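Local coordinates for protein putative peptidyl-arginine deiminase (Chlorobium tepidum, PDB 1XKN) that probably hydrolyses the guanidinium group of agmatine or of peptidyl-arginine, as a putative deiminase of the Porphyromonas type, at residues 20-24 with 36-41. Numbering follows the deposited sequence.
Sequences LSWPH and VPAVFA
Pro23 CD sits over the centre of one face of the Phe40 ring, 3.5 Å from its centroid and 14° off the ring normal. This is a close proline CH-pi contact. The ring CG of Pro23 lies near Phe40 CD1 at 3.5 Å, and its CB reaches Phe40 CE1, so the pyrrolidine covers much of that face. At the edge of the Phe40 ring, in its plane, lies the backbone O of Val36, one helical turn earlier. The Trp22 ring takes Phe40 CB over one face, 4.0 Å from the centroid of its six-membered ring. Pro23 CD lies on the same face of the indole, toward the rim. Trp22 CG is anti to the backbone N (chi1 -158°), and this brings the far end of the indole back alongside the helix. There CZ2 comes obliquely to Pro37 O at 3.8 Å, and CH2 comes obliquely to Ala41 N at 3.7 Å. These two backbone atoms are already hydrogen-bonded to each other. Val36 CG1 extends the apolar patch to Pro23 CB, 3.9 Å away. The contact joins the end of strand 15-21 to the first turns of helix 36-50, within a beta-alpha-beta unit completed by strand 52-57. Met62 and Ala66 of helix 60-73 also touch Trp22. No hydrogen bond crosses between the two segments, so their buried fit rests on the shapes of the Pro23, Phe40 and Trp22 rings rather than on directed bonds.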
loop_
_atom_site.group_PDB
_atom_site.type_symbol
_atom_site.label_atom_id
_atom_site.label_comp_id
_atom_site.label_asym_id
_atom_site.label_seq_id
_atom_site.Cartn_x
_atom_site.Cartn_y
_atom_site.Cartn_z
ATOM N N LEU A 20 3.844 -9.756 -2.713
ATOM C CA LEU A 20 2.468 -9.978 -3.129
ATOM C C LEU A 20 1.965 -11.244 -2.451
ATOM O O LEU A 20 2.754 -12.123 -2.100
ATOM C CB LEU A 20 2.385 -10.196 -4.642
ATOM C CG LEU A 20 2.890 -9.112 -5.590
ATOM C CD1 LEU A 20 2.823 -9.634 -7.020
ATOM C CD2 LEU A 20 2.046 -7.859 -5.433
ATOM N N SER A 21 0.652 -11.326 -2.269
ATOM C CA SER A 21 0.014 -12.504 -1.693
ATOM C C SER A 21 -0.955 -12.948 -2.782
ATOM O O SER A 21 -2.000 -12.329 -2.979
ATOM C CB SER A 21 -0.745 -12.155 -0.406
ATOM O OG SER A 21 0.141 -11.872 0.665
ATOM N N TRP A 22 -0.586 -14.003 -3.506
ATOM C CA TRP A 22 -1.403 -14.515 -4.601
ATOM C C TRP A 22 -2.851 -14.730 -4.166
ATOM O O TRP A 22 -3.110 -15.285 -3.100
ATOM C CB TRP A 22 -0.806 -15.817 -5.139
ATOM C CG TRP A 22 -1.253 -16.123 -6.534
ATOM C CD1 TRP A 22 -2.224 -17.006 -6.915
ATOM C CD2 TRP A 22 -0.798 -15.485 -7.734
ATOM N NE1 TRP A 22 -2.404 -16.953 -8.274
ATOM C CE2 TRP A 22 -1.541 -16.028 -8.803
ATOM C CE3 TRP A 22 0.166 -14.503 -8.007
ATOM C CZ2 TRP A 22 -1.354 -15.621 -10.133
ATOM C CZ3 TRP A 22 0.353 -14.097 -9.327
ATOM C CH2 TRP A 22 -0.406 -14.658 -10.373
ATOM N N PRO A 23 -3.812 -14.297 -4.998
ATOM C CA PRO A 23 -5.241 -14.431 -4.693
ATOM C C PRO A 23 -5.805 -15.845 -4.721
ATOM O O PRO A 23 -5.415 -16.668 -5.544
ATOM C CB PRO A 23 -5.892 -13.549 -5.748
ATOM C CG PRO A 23 -5.012 -13.784 -6.928
ATOM C CD PRO A 23 -3.626 -13.666 -6.318
ATOM N N HIS A 24 -6.738 -16.113 -3.812
ATOM C CA HIS A 24 -7.385 -17.419 -3.749
ATOM C C HIS A 24 -8.707 -17.352 -2.994
ATOM O O HIS A 24 -9.525 -18.262 -3.094
ATOM C CB HIS A 24 -6.461 -18.451 -3.089
ATOM C CG HIS A 24 -6.110 -18.128 -1.672
ATOM N ND1 HIS A 24 -5.042 -17.325 -1.330
ATOM C CD2 HIS A 24 -6.704 -18.479 -0.506
ATOM C CE1 HIS A 24 -4.992 -17.198 -0.015
ATOM N NE2 HIS A 24 -5.989 -17.889 0.508
ATOM N N VAL A 36 -9.533 -12.242 -11.714
ATOM C CA VAL A 36 -8.545 -11.779 -10.738
ATOM C C VAL A 36 -7.111 -12.299 -10.872
ATOM O O VAL A 36 -6.164 -11.511 -10.873
ATOM C CB VAL A 36 -9.058 -12.029 -9.302
ATOM C CG1 VAL A 36 -8.072 -11.475 -8.284
ATOM C CG2 VAL A 36 -10.418 -11.364 -9.131
ATOM N N PRO A 37 -6.925 -13.625 -10.974
ATOM C CA PRO A 37 -5.567 -14.167 -11.105
ATOM C C PRO A 37 -4.765 -13.531 -12.243
ATOM O O PRO A 37 -3.573 -13.260 -12.094
ATOM C CB PRO A 37 -5.808 -15.663 -11.319
ATOM C CG PRO A 37 -7.201 -15.707 -11.908
ATOM C CD PRO A 37 -7.924 -14.701 -11.066
ATOM N N ALA A 38 -5.420 -13.285 -13.374
ATOM C CA ALA A 38 -4.740 -12.681 -14.516
ATOM C C ALA A 38 -4.244 -11.274 -14.191
ATOM O O ALA A 38 -3.194 -10.855 -14.678
ATOM C CB ALA A 38 -5.670 -12.642 -15.729
ATOM N N VAL A 39 -4.992 -10.545 -13.367
ATOM C CA VAL A 39 -4.585 -9.192 -12.999
ATOM C C VAL A 39 -3.315 -9.261 -12.157
ATOM O O VAL A 39 -2.400 -8.451 -12.329
ATOM C CB VAL A 39 -5.688 -8.455 -12.208
ATOM C CG1 VAL A 39 -5.260 -7.014 -11.934
ATOM C CG2 VAL A 39 -6.986 -8.469 -12.995
ATOM N N PHE A 40 -3.252 -10.231 -11.251
ATOM C CA PHE A 40 -2.061 -10.382 -10.432
ATOM C C PHE A 40 -0.867 -10.782 -11.292
ATOM O O PHE A 40 0.264 -10.375 -11.020
ATOM C CB PHE A 40 -2.290 -11.407 -9.317
ATOM C CG PHE A 40 -2.992 -10.839 -8.116
ATOM C CD1 PHE A 40 -4.364 -10.611 -8.132
ATOM C CD2 PHE A 40 -2.272 -10.502 -6.976
ATOM C CE1 PHE A 40 -5.008 -10.052 -7.024
ATOM C CE2 PHE A 40 -2.906 -9.944 -5.865
ATOM C CZ PHE A 40 -4.275 -9.719 -5.891
ATOM N N ALA A 41 -1.120 -11.572 -12.333
ATOM C CA ALA A 41 -0.051 -11.991 -13.235
ATOM C C ALA A 41 0.487 -10.765 -13.968
ATOM O O ALA A 41 1.695 -10.620 -14.147
ATOM C CB ALA A 41 -0.570 -13.016 -14.235
#